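Local coordinates for Non-reducing end beta-L-arabinofuranosidase (Bacteroides thetaiotaomicron, PDB 5MQO), which probably hydrolyses glycosidic linkages in plant pectin as a family GH127 glycoside hydrolase, an aceric acidase, at residues Y472-G480 against L485-K496. Residues are numbered along the deposited sequence; the frame is centred on the assembly and turned at random.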
ATOM      1  N   TYR A 472       2.905  -3.580   9.484  1.00 50.30           N
ATOM      2  CA  TYR A 472       2.369  -2.213   9.492  1.00 51.09           C
ATOM      3  C   TYR A 472       1.371  -1.897  10.662  1.00 53.13           C
ATOM      4  O   TYR A 472       0.833  -0.782  10.757  1.00 50.85           O
ATOM      5  CB  TYR A 472       1.715  -1.953   8.107  1.00 52.37           C
ATOM      6  CG  TYR A 472       2.737  -2.036   6.976  1.00 50.72           C
ATOM      7  CD1 TYR A 472       3.488  -0.923   6.636  1.00 49.99           C
ATOM      8  CD2 TYR A 472       3.006  -3.243   6.319  1.00 50.25           C
ATOM      9  CE1 TYR A 472       4.473  -0.996   5.672  1.00 51.51           C
ATOM     10  CE2 TYR A 472       3.995  -3.327   5.340  1.00 50.42           C
ATOM     11  CZ  TYR A 472       4.726  -2.195   5.010  1.00 50.54           C
ATOM     12  OH  TYR A 472       5.687  -2.216   4.023  1.00 47.93           O
ATOM     13  N   ALA A 473       1.150  -2.846  11.574  1.00 54.75           N
ATOM     14  CA  ALA A 473       0.095  -2.683  12.581  1.00 53.86           C
ATOM     15  C   ALA A 473       0.496  -1.703  13.653  1.00 54.27           C
ATOM     16  O   ALA A 473      -0.333  -0.923  14.065  1.00 54.88           O
ATOM     17  CB  ALA A 473      -0.279  -4.010  13.197  1.00 55.06           C
ATOM     18  N   TYR A 474       1.767  -1.721  14.070  1.00 55.14           N
ATOM     19  CA  TYR A 474       2.252  -0.847  15.147  1.00 55.14           C
ATOM     20  C   TYR A 474       3.565  -0.153  14.770  1.00 57.09           C
ATOM     21  O   TYR A 474       4.290  -0.605  13.883  1.00 62.21           O
ATOM     22  CB  TYR A 474       2.521  -1.649  16.441  1.00 54.62           C
ATOM     23  CG  TYR A 474       1.382  -2.486  17.016  1.00 54.49           C
ATOM     24  CD1 TYR A 474       0.450  -1.939  17.919  1.00 56.07           C
ATOM     25  CD2 TYR A 474       1.267  -3.849  16.716  1.00 53.66           C
ATOM     26  CE1 TYR A 474      -0.590  -2.712  18.458  1.00 54.34           C
ATOM     27  CE2 TYR A 474       0.241  -4.619  17.253  1.00 53.91           C
ATOM     28  CZ  TYR A 474      -0.684  -4.047  18.119  1.00 53.46           C
ATOM     29  OH  TYR A 474      -1.691  -4.811  18.631  1.00 52.76           O
ATOM     30  N   THR A 475       3.885   0.937  15.452  1.00 56.37           N
ATOM     31  CA  THR A 475       5.264   1.400  15.518  1.00 56.58           C
ATOM     32  C   THR A 475       5.635   1.670  16.956  1.00 56.34           C
ATOM     33  O   THR A 475       4.771   1.748  17.833  1.00 56.50           O
ATOM     34  CB  THR A 475       5.448   2.703  14.740  1.00 57.79           C
ATOM     35  OG1 THR A 475       4.436   3.623  15.159  1.00 57.73           O
ATOM     36  CG2 THR A 475       5.356   2.467  13.210  1.00 57.61           C
ATOM     37  N   LEU A 476       6.921   1.869  17.187  1.00 56.70           N
ATOM     38  CA  LEU A 476       7.431   2.219  18.523  1.00 58.18           C
ATOM     39  C   LEU A 476       8.131   3.569  18.501  1.00 58.11           C
ATOM     40  O   LEU A 476       8.494   4.081  17.433  1.00 53.30           O
ATOM     41  CB  LEU A 476       8.435   1.173  19.006  1.00 57.96           C
ATOM     42  CG  LEU A 476       8.118  -0.304  18.746  1.00 59.32           C
ATOM     43  CD1 LEU A 476       9.361  -1.158  18.951  1.00 59.42           C
ATOM     44  CD2 LEU A 476       6.968  -0.778  19.637  1.00 59.65           C
ATOM     45  N   SER A 477       8.313   4.119  19.701  1.00 57.60           N
ATOM     46  CA  SER A 477       9.229   5.241  19.944  1.00 57.91           C
ATOM     47  C   SER A 477       9.634   5.160  21.403  1.00 60.50           C
ATOM     48  O   SER A 477       9.177   4.270  22.104  1.00 58.88           O
ATOM     49  CB  SER A 477       8.584   6.588  19.588  1.00 56.94           C
ATOM     50  OG  SER A 477       7.603   7.003  20.506  1.00 55.21           O
ATOM     51  N   PRO A 478      10.509   6.058  21.868  1.00 64.89           N
ATOM     52  CA  PRO A 478      10.841   6.027  23.306  1.00 67.99           C
ATOM     53  C   PRO A 478       9.659   6.343  24.252  1.00 69.86           C
ATOM     54  O   PRO A 478       9.640   5.860  25.387  1.00 70.19           O
ATOM     55  CB  PRO A 478      11.951   7.085  23.438  1.00 67.50           C
ATOM     56  CG  PRO A 478      12.532   7.176  22.071  1.00 67.03           C
ATOM     57  CD  PRO A 478      11.365   7.006  21.139  1.00 65.19           C
ATOM     58  N   GLU A 479       8.693   7.127  23.772  1.00 70.07           N
ATOM     59  CA  GLU A 479       7.466   7.441  24.507  1.00 68.95           C
ATOM     60  C   GLU A 479       6.504   6.270  24.739  1.00 66.45           C
ATOM     61  O   GLU A 479       5.688   6.334  25.659  1.00 67.96           O
ATOM     62  CB  GLU A 479       6.707   8.560  23.784  1.00 72.33           C
ATOM     63  CG  GLU A 479       7.341   9.940  23.884  1.00 76.13           C
ATOM     64  CD  GLU A 479       6.417  11.032  23.339  1.00 82.73           C
ATOM     65  OE1 GLU A 479       6.816  11.693  22.353  1.00 85.97           O
ATOM     66  OE2 GLU A 479       5.288  11.230  23.885  1.00 86.46           O
ATOM     67  N   GLY A 480       6.566   5.228  23.907  1.00 65.75           N
ATOM     68  CA  GLY A 480       5.634   4.094  24.001  1.00 65.68           C
ATOM     69  C   GLY A 480       5.326   3.401  22.670  1.00 65.45           C
ATOM     70  O   GLY A 480       6.181   3.336  21.798  1.00 66.75           O
ATOM     71  N   LEU A 485      -2.552   0.146  12.428  1.00 57.86           N
ATOM     72  CA  LEU A 485      -3.558  -0.588  11.646  1.00 58.63           C
ATOM     73  C   LEU A 485      -4.240  -1.589  12.519  1.00 59.54           C
ATOM     74  O   LEU A 485      -3.626  -2.588  12.872  1.00 58.39           O
ATOM     75  CB  LEU A 485      -2.976  -1.333  10.443  1.00 59.09           C
ATOM     76  CG  LEU A 485      -2.256  -0.565   9.326  1.00 60.39           C
ATOM     77  CD1 LEU A 485      -2.327  -1.376   8.036  1.00 60.84           C
ATOM     78  CD2 LEU A 485      -2.770   0.855   9.127  1.00 59.29           C
ATOM     79  N   TYR A 486      -5.523  -1.323  12.806  1.00 58.93           N
ATOM     80  CA  TYR A 486      -6.357  -2.182  13.630  1.00 57.21           C
ATOM     81  C   TYR A 486      -6.670  -3.505  12.936  1.00 58.88           C
ATOM     82  O   TYR A 486      -6.863  -3.569  11.719  1.00 61.00           O
ATOM     83  CB  TYR A 486      -7.655  -1.449  14.072  1.00 56.72           C
ATOM     84  CG  TYR A 486      -7.375  -0.149  14.822  1.00 55.43           C
ATOM     85  CD1 TYR A 486      -6.655  -0.161  16.019  1.00 54.98           C
ATOM     86  CD2 TYR A 486      -7.800   1.082  14.334  1.00 53.77           C
ATOM     87  CE1 TYR A 486      -6.349   1.005  16.701  1.00 54.67           C
ATOM     88  CE2 TYR A 486      -7.494   2.265  15.020  1.00 53.64           C
ATOM     89  CZ  TYR A 486      -6.758   2.215  16.199  1.00 53.13           C
ATOM     90  OH  TYR A 486      -6.425   3.337  16.914  1.00 50.50           O
ATOM     91  N   GLY A 487      -6.737  -4.559  13.742  1.00 61.73           N
ATOM     92  CA  GLY A 487      -6.959  -5.934  13.283  1.00 61.42           C
ATOM     93  C   GLY A 487      -6.550  -6.885  14.404  1.00 62.09           C
ATOM     94  O   GLY A 487      -5.626  -6.592  15.180  1.00 57.83           O
ATOM     95  N   ALA A 488      -7.241  -8.018  14.499  1.00 61.56           N
ATOM     96  CA  ALA A 488      -7.005  -8.947  15.582  1.00 59.87           C
ATOM     97  C   ALA A 488      -5.591  -9.476  15.461  1.00 59.57           C
ATOM     98  O   ALA A 488      -5.214  -9.943  14.387  1.00 59.81           O
ATOM     99  CB  ALA A 488      -7.992 -10.084  15.514  1.00 61.50           C
ATOM    100  N   ASN A 489      -4.821  -9.385  16.552  1.00 57.46           N
ATOM    101  CA  ASN A 489      -3.420  -9.757  16.552  1.00 56.02           C
ATOM    102  C   ASN A 489      -2.819  -9.961  17.954  1.00 55.31           C
ATOM    103  O   ASN A 489      -3.350  -9.473  18.942  1.00 51.75           O
ATOM    104  CB  ASN A 489      -2.600  -8.676  15.815  1.00 57.30           C
ATOM    105  CG  ASN A 489      -2.498  -7.362  16.601  1.00 58.85           C
ATOM    106  OD1 ASN A 489      -1.912  -7.300  17.694  1.00 61.39           O
ATOM    107  ND2 ASN A 489      -3.036  -6.310  16.035  1.00 57.82           N
ATOM    108  N   THR A 490      -1.685 -10.664  18.006  1.00 57.14           N
ATOM    109  CA  THR A 490      -0.745 -10.558  19.121  1.00 59.42           C
ATOM    110  C   THR A 490       0.452  -9.668  18.755  1.00 61.38           C
ATOM    111  O   THR A 490       0.904  -9.663  17.617  1.00 63.06           O
ATOM    112  CB  THR A 490      -0.185 -11.924  19.546  1.00 59.13           C
ATOM    113  OG1 THR A 490       0.493 -12.518  18.440  1.00 60.16           O
ATOM    114  CG2 THR A 490      -1.283 -12.840  20.031  1.00 58.44           C
ATOM    115  N   LEU A 491       0.954  -8.924  19.737  1.00 62.79           N
ATOM    116  CA  LEU A 491       2.249  -8.265  19.664  1.00 62.74           C
ATOM    117  C   LEU A 491       3.092  -8.636  20.873  1.00 63.70           C
ATOM    118  O   LEU A 491       2.654  -8.407  22.000  1.00 62.00           O
ATOM    119  CB  LEU A 491       2.070  -6.755  19.655  1.00 64.17           C
ATOM    120  CG  LEU A 491       3.296  -5.883  19.960  1.00 64.64           C
ATOM    121  CD1 LEU A 491       4.420  -6.137  18.963  1.00 66.96           C
ATOM    122  CD2 LEU A 491       2.876  -4.430  19.930  1.00 64.76           C
ATOM    123  N   THR A 492       4.290  -9.184  20.623  1.00 66.35           N
ATOM    124  CA  THR A 492       5.333  -9.366  21.643  1.00 69.70           C
ATOM    125  C   THR A 492       6.640  -8.713  21.173  1.00 69.16           C
ATOM    126  O   THR A 492       7.349  -9.231  20.310  1.00 63.50           O
ATOM    127  CB  THR A 492       5.563 -10.852  21.984  1.00 73.79           C
ATOM    128  OG1 THR A 492       6.166 -11.504  20.878  1.00 75.34           O
ATOM    129  CG2 THR A 492       4.233 -11.576  22.260  1.00 77.04           C
ATOM    130  N   THR A 493       6.919  -7.541  21.726  1.00 72.12           N
ATOM    131  CA  THR A 493       8.207  -6.879  21.568  1.00 74.51           C
ATOM    132  C   THR A 493       8.979  -6.983  22.871  1.00 78.77           C
ATOM    133  O   THR A 493       8.452  -7.436  23.884  1.00 81.86           O
ATOM    134  CB  THR A 493       8.058  -5.384  21.219  1.00 74.56           C
ATOM    135  OG1 THR A 493       9.347  -4.835  20.923  1.00 71.62           O
ATOM    136  CG2 THR A 493       7.437  -4.555  22.375  1.00 75.09           C
ATOM    137  N   ASN A 494      10.237  -6.560  22.822  1.00 83.07           N
ATOM    138  CA  ASN A 494      11.032  -6.291  24.012  1.00 86.49           C
ATOM    139  C   ASN A 494      11.015  -4.787  24.157  1.00 83.57           C
ATOM    140  O   ASN A 494      11.256  -4.092  23.179  1.00 77.46           O
ATOM    141  CB  ASN A 494      12.472  -6.804  23.848  1.00 90.69           C
ATOM    142  CG  ASN A 494      13.165  -7.026  25.184  1.00 96.09           C
ATOM    143  OD1 ASN A 494      13.429  -6.078  25.936  1.00101.01           O
ATOM    144  ND2 ASN A 494      13.451  -8.285  25.493  1.00 97.30           N
ATOM    145  N   TRP A 495      10.718  -4.284  25.356  1.00 86.89           N
ATOM    146  CA  TRP A 495      10.576  -2.841  25.549  1.00 89.76           C
ATOM    147  C   TRP A 495      11.793  -2.199  26.236  1.00 92.09           C
ATOM    148  O   TRP A 495      11.846  -2.082  27.450  1.00 89.22           O
ATOM    149  CB  TRP A 495       9.248  -2.479  26.238  1.00 89.68           C
ATOM    150  CG  TRP A 495       8.928  -1.033  26.001  1.00 90.94           C
ATOM    151  CD1 TRP A 495       8.609  -0.414  24.785  1.00 87.14           C
ATOM    152  CD2 TRP A 495       8.974  -0.006  26.973  1.00 91.14           C
ATOM    153  NE1 TRP A 495       8.438   0.939  24.977  1.00 85.53           N
ATOM    154  CE2 TRP A 495       8.657   1.221  26.306  1.00 92.44           C
ATOM    155  CE3 TRP A 495       9.249   0.010  28.350  1.00 90.44           C
ATOM    156  CZ2 TRP A 495       8.601   2.448  26.990  1.00 95.57           C
ATOM    157  CZ3 TRP A 495       9.200   1.229  29.035  1.00 94.77           C
ATOM    158  CH2 TRP A 495       8.873   2.434  28.355  1.00 97.51           C
ATOM    159  N   LYS A 496      12.748  -1.762  25.406  1.00 98.39           N
ATOM    160  CA  LYS A 496      14.038  -1.207  25.832  1.00 99.59           C
ATOM    161  C   LYS A 496      14.843  -2.310  26.503  1.00104.09           C
ATOM    162  O   LYS A 496      14.542  -3.493  26.308  1.00104.54           O
ATOM    163  CB  LYS A 496      13.854   0.021  26.735  1.00 97.60           C
ATOM    164  CG  LYS A 496      12.755   0.969  26.260  1.00 97.15           C
ATOM    165  CD  LYS A 496      13.090   2.436  26.504  1.00 96.35           C
ATOM    166  CE  LYS A 496      11.850   3.296  26.662  1.00 92.14           C
ATOM    167  NZ  LYS A 496      12.197   4.705  26.975  1.00 91.02           N
TER
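A backbone hydrogen bond from Leu485 N to Ala473 O (3.0 Å) joins the segments 472-480 and 485-496 where their backbones come nearest. Beyond it they part into two layers, the axes of strands 474-477 and 489-494 coming no nearer than 10.5 Å and running in nearly the same direction, at 23°, so side chains fill the gap. Beside the backbone bond, Leu485 rests its CG against Tyr472 O (3.4 Å), while Tyr472 turns its ring away toward Trp393 of helix 382-399. Tyr474 spans the layers. Its OH meets Asn489 OD1 at 2.7 Å, the oxygen lying at the ring edge in its plane and the amide turned 84° to the ring; Gln505 OE1 makes weak hydrogen bonds to both this hydroxyl and Asn489 ND2, so the buried hydroxyl has two possible acceptors, and the amide a weak tie to the second. One face of the same ring receives Leu491, whose CD2 stands 3.6 Å from the ring centroid, almost on the normal, in a CH-pi contact. With CG anti to the backbone N (chi1 164°), Leu491 extends this methyl over the phenol. Farther along, Leu476 and Thr493 reach past one another from the two layers, Leu476 CD1 standing 4.2 Å from Thr493 OG1. At the far end Lys496 NZ donates to Pro478 O (3.2 Å) in the type I turn Ser477-Gly480. The lysine chain, bent at chi2, lays CE 3.3 Å above the plane of its neighbour Trp495, toward the rim of the indole. The turn links strands 474-477 and 480-483 into a tight hairpin, after which the chain crosses to strand 489-494 in the facing antiparallel sheet; the spacing and small crossing angle are those of aligned face-to-face sheet packing in a beta-sandwich.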